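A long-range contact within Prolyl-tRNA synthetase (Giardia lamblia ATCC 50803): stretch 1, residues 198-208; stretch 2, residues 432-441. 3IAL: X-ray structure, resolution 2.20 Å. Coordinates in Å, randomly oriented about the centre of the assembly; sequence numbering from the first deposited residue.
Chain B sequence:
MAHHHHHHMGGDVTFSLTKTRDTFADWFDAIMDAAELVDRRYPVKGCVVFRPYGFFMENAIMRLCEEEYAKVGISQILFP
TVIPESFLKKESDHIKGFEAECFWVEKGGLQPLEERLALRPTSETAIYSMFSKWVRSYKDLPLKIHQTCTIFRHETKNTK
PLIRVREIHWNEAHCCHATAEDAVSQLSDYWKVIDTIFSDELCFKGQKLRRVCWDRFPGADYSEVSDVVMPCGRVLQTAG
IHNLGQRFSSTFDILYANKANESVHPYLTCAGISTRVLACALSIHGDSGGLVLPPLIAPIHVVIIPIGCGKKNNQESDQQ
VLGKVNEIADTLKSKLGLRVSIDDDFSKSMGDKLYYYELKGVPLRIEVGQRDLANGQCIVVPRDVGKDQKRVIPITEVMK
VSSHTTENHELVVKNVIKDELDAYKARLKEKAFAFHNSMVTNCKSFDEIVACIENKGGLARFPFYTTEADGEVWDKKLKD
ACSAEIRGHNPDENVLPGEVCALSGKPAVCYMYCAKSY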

# COMPACT_ATOMS: atom_id res chain seq x y z
N PHE B 198 -13.33 -10.14 -8.23
CA PHE B 198 -13.10 -11.21 -9.21
C PHE B 198 -13.95 -11.02 -10.47
O PHE B 198 -13.45 -11.11 -11.59
CB PHE B 198 -13.46 -12.57 -8.60
CG PHE B 198 -12.49 -13.09 -7.55
CD1 PHE B 198 -11.67 -12.25 -6.81
CD2 PHE B 198 -12.47 -14.46 -7.27
CE1 PHE B 198 -10.81 -12.77 -5.83
CE2 PHE B 198 -11.61 -14.98 -6.31
CZ PHE B 198 -10.78 -14.14 -5.58
N SER B 199 -15.25 -10.78 -10.27
CA SER B 199 -16.23 -10.78 -11.37
C SER B 199 -16.55 -9.40 -11.94
O SER B 199 -16.39 -9.18 -13.14
CB SER B 199 -17.51 -11.49 -10.94
OG SER B 199 -17.26 -12.88 -10.72
N ASP B 200 -17.00 -8.47 -11.11
CA ASP B 200 -17.37 -7.13 -11.60
C ASP B 200 -16.17 -6.41 -12.20
O ASP B 200 -16.30 -5.72 -13.22
CB ASP B 200 -17.97 -6.26 -10.49
CG ASP B 200 -19.27 -6.81 -9.92
OD1 ASP B 200 -19.82 -7.80 -10.43
OD2 ASP B 200 -19.75 -6.22 -8.94
N GLU B 201 -14.99 -6.57 -11.58
CA GLU B 201 -13.80 -5.83 -12.00
C GLU B 201 -12.81 -6.65 -12.84
O GLU B 201 -12.38 -6.18 -13.90
CB GLU B 201 -13.12 -5.20 -10.78
CG GLU B 201 -13.99 -4.13 -10.09
CD GLU B 201 -14.21 -2.88 -10.95
OE1 GLU B 201 -13.23 -2.34 -11.50
OE2 GLU B 201 -15.36 -2.42 -11.05
N LEU B 202 -12.46 -7.86 -12.41
CA LEU B 202 -11.50 -8.68 -13.16
C LEU B 202 -12.14 -9.64 -14.14
O LEU B 202 -11.44 -10.40 -14.80
CB LEU B 202 -10.56 -9.44 -12.21
CG LEU B 202 -9.71 -8.53 -11.33
CD1 LEU B 202 -8.92 -9.39 -10.35
CD2 LEU B 202 -8.79 -7.63 -12.17
N CYS B 203 -13.47 -9.60 -14.24
CA CYS B 203 -14.21 -10.33 -15.27
C CYS B 203 -13.97 -11.83 -15.34
O CYS B 203 -13.99 -12.41 -16.43
CB CYS B 203 -13.90 -9.72 -16.65
SG CYS B 203 -14.24 -7.97 -16.75
N PHE B 204 -13.76 -12.48 -14.19
CA PHE B 204 -13.70 -13.95 -14.15
C PHE B 204 -14.52 -14.53 -13.00
O PHE B 204 -15.03 -13.80 -12.15
CB PHE B 204 -12.25 -14.46 -14.15
CG PHE B 204 -11.53 -14.27 -12.83
CD1 PHE B 204 -11.64 -15.21 -11.82
CD2 PHE B 204 -10.72 -13.16 -12.63
CE1 PHE B 204 -10.97 -15.04 -10.61
CE2 PHE B 204 -10.05 -12.98 -11.41
CZ PHE B 204 -10.17 -13.92 -10.41
N LYS B 205 -14.65 -15.85 -13.00
CA LYS B 205 -15.52 -16.57 -12.08
C LYS B 205 -14.74 -17.67 -11.38
O LYS B 205 -13.80 -18.23 -11.95
CB LYS B 205 -16.67 -17.20 -12.89
CG LYS B 205 -17.80 -17.73 -12.06
CD LYS B 205 -18.88 -18.33 -12.92
CE LYS B 205 -19.89 -19.10 -12.06
NZ LYS B 205 -20.98 -19.71 -12.90
N GLY B 206 -15.14 -17.99 -10.16
CA GLY B 206 -14.58 -19.11 -9.42
C GLY B 206 -15.70 -19.96 -8.86
O GLY B 206 -16.82 -19.47 -8.71
N GLN B 207 -15.41 -21.22 -8.56
CA GLN B 207 -16.39 -22.09 -7.90
C GLN B 207 -16.36 -21.89 -6.39
O GLN B 207 -15.38 -22.23 -5.73
CB GLN B 207 -16.12 -23.56 -8.22
CG GLN B 207 -17.14 -24.52 -7.61
CD GLN B 207 -18.56 -24.29 -8.12
OE1 GLN B 207 -18.80 -24.31 -9.33
NE2 GLN B 207 -19.50 -24.09 -7.21
N LYS B 208 -17.44 -21.33 -5.85
CA LYS B 208 -17.61 -21.18 -4.41
C LYS B 208 -17.90 -22.54 -3.78
O LYS B 208 -18.87 -23.19 -4.15
CB LYS B 208 -18.75 -20.21 -4.10
CG LYS B 208 -19.22 -20.25 -2.64
CD LYS B 208 -20.07 -19.04 -2.30
CE LYS B 208 -20.51 -19.06 -0.85
NZ LYS B 208 -21.20 -17.79 -0.49
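Stretch 2 432-441: AFAFHNSMVT

Stretch 2 enters already helical at Ala432 and has become a strand by Val440; it lies along the loop that carries stretch 1 from its helix to its own strand. The two run in the same general sense, Phe204 nearest Ala432 (CA to CA, 5.3 Å) and Gln207 near His436 and Val440.

In the last helical turn of stretch 1, Ser199 OG donates to Phe204 O (2.8 Å), bracing the loop, and lies 3.6 Å from Phe433 CZ. Cys203 leaves the helix with positive phi, and its O comes within 3.1 Å of Ala432 CB, where the methyl meets the loop backbone directly. The CA-to-CB bond of Phe204 points away from stretch 2, yet its CB lies 4.2 Å from Ala432 CB.

Lys205 dominates the contact. Its extended, all-t chain lays CB over the face of the Phe433 ring (4.0 Å from the centroid) and CD over the His436 ring (also 4.0 Å), so its methylenes serve as apolar surface while NZ reaches Asn437 OD1 in a 3.2 Å hydrogen bond. Water 2 joins Lys205 N to Ala432 O, and water 1 joins Lys205 O to His436 ND1. Gly206 meets the ring with its backbone, C lying 3.9 Å from His436 CE1; a CB here would point away. Gln207 closes the contact, its N 3.7 Å from His436 CE1.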

# COMPACT_ATOMS: atom_id res chain seq x y z
N ALA B 432 -15.01 -15.49 -20.14
CA ALA B 432 -14.47 -16.14 -18.93
C ALA B 432 -15.51 -17.01 -18.22
O ALA B 432 -15.20 -18.11 -17.76
CB ALA B 432 -13.93 -15.09 -17.96
N PHE B 433 -16.74 -16.51 -18.11
CA PHE B 433 -17.82 -17.25 -17.45
C PHE B 433 -18.19 -18.48 -18.28
O PHE B 433 -18.47 -19.54 -17.73
CB PHE B 433 -19.05 -16.37 -17.24
CG PHE B 433 -18.97 -15.47 -16.03
CD1 PHE B 433 -17.77 -14.86 -15.65
CD2 PHE B 433 -20.11 -15.21 -15.28
CE1 PHE B 433 -17.71 -14.03 -14.54
CE2 PHE B 433 -20.06 -14.38 -14.17
CZ PHE B 433 -18.85 -13.79 -13.81
N ALA B 434 -18.21 -18.33 -19.60
CA ALA B 434 -18.48 -19.46 -20.48
C ALA B 434 -17.41 -20.52 -20.27
O ALA B 434 -17.72 -21.71 -20.19
CB ALA B 434 -18.54 -19.02 -21.95
N PHE B 435 -16.16 -20.09 -20.16
CA PHE B 435 -15.05 -21.02 -19.93
C PHE B 435 -15.21 -21.79 -18.63
O PHE B 435 -15.03 -23.01 -18.61
CB PHE B 435 -13.71 -20.31 -19.91
CG PHE B 435 -12.58 -21.22 -19.54
CD1 PHE B 435 -12.14 -22.19 -20.42
CD2 PHE B 435 -11.98 -21.13 -18.30
CE1 PHE B 435 -11.10 -23.05 -20.08
CE2 PHE B 435 -10.94 -21.98 -17.95
CZ PHE B 435 -10.50 -22.94 -18.84
N HIS B 436 -15.54 -21.08 -17.55
CA HIS B 436 -15.82 -21.73 -16.27
C HIS B 436 -16.96 -22.74 -16.41
O HIS B 436 -16.81 -23.91 -16.04
CB HIS B 436 -16.18 -20.70 -15.19
CG HIS B 436 -16.71 -21.33 -13.94
ND1 HIS B 436 -15.90 -21.68 -12.89
CD2 HIS B 436 -17.97 -21.69 -13.59
CE1 HIS B 436 -16.64 -22.22 -11.93
NE2 HIS B 436 -17.90 -22.24 -12.34
N ASN B 437 -18.09 -22.29 -16.96
CA ASN B 437 -19.27 -23.15 -17.12
C ASN B 437 -18.98 -24.41 -17.95
O ASN B 437 -19.50 -25.48 -17.65
CB ASN B 437 -20.45 -22.36 -17.70
CG ASN B 437 -20.99 -21.31 -16.73
OD1 ASN B 437 -20.90 -21.47 -15.52
ND2 ASN B 437 -21.55 -20.22 -17.27
N SER B 438 -18.13 -24.28 -18.96
CA SER B 438 -17.69 -25.41 -19.78
C SER B 438 -16.76 -26.39 -19.03
O SER B 438 -16.58 -27.53 -19.47
CB SER B 438 -16.99 -24.91 -21.05
OG SER B 438 -15.60 -24.64 -20.82
N MET B 439 -16.18 -25.94 -17.91
CA MET B 439 -15.24 -26.74 -17.12
C MET B 439 -15.84 -27.19 -15.78
O MET B 439 -15.13 -27.39 -14.79
CB MET B 439 -13.94 -25.95 -16.91
CG MET B 439 -13.17 -25.70 -18.19
SD MET B 439 -12.48 -27.21 -18.92
CE MET B 439 -10.85 -27.22 -18.20
N VAL B 440 -17.16 -27.32 -15.77
CA VAL B 440 -17.90 -28.00 -14.72
C VAL B 440 -18.66 -29.13 -15.41
O VAL B 440 -19.53 -28.86 -16.23
CB VAL B 440 -18.88 -27.04 -14.02
CG1 VAL B 440 -19.78 -27.79 -13.02
CG2 VAL B 440 -18.10 -25.92 -13.31
N THR B 441 -18.31 -30.38 -15.10
CA THR B 441 -18.88 -31.55 -15.77
C THR B 441 -19.55 -32.48 -14.78
O THR B 441 -18.92 -32.95 -13.84
CB THR B 441 -17.79 -32.36 -16.49
OG1 THR B 441 -17.05 -31.50 -17.37
CG2 THR B 441 -18.44 -33.52 -17.30
O HOH W 1 -13.40 -20.82 -12.56
O HOH W 2 -13.51 -17.60 -15.16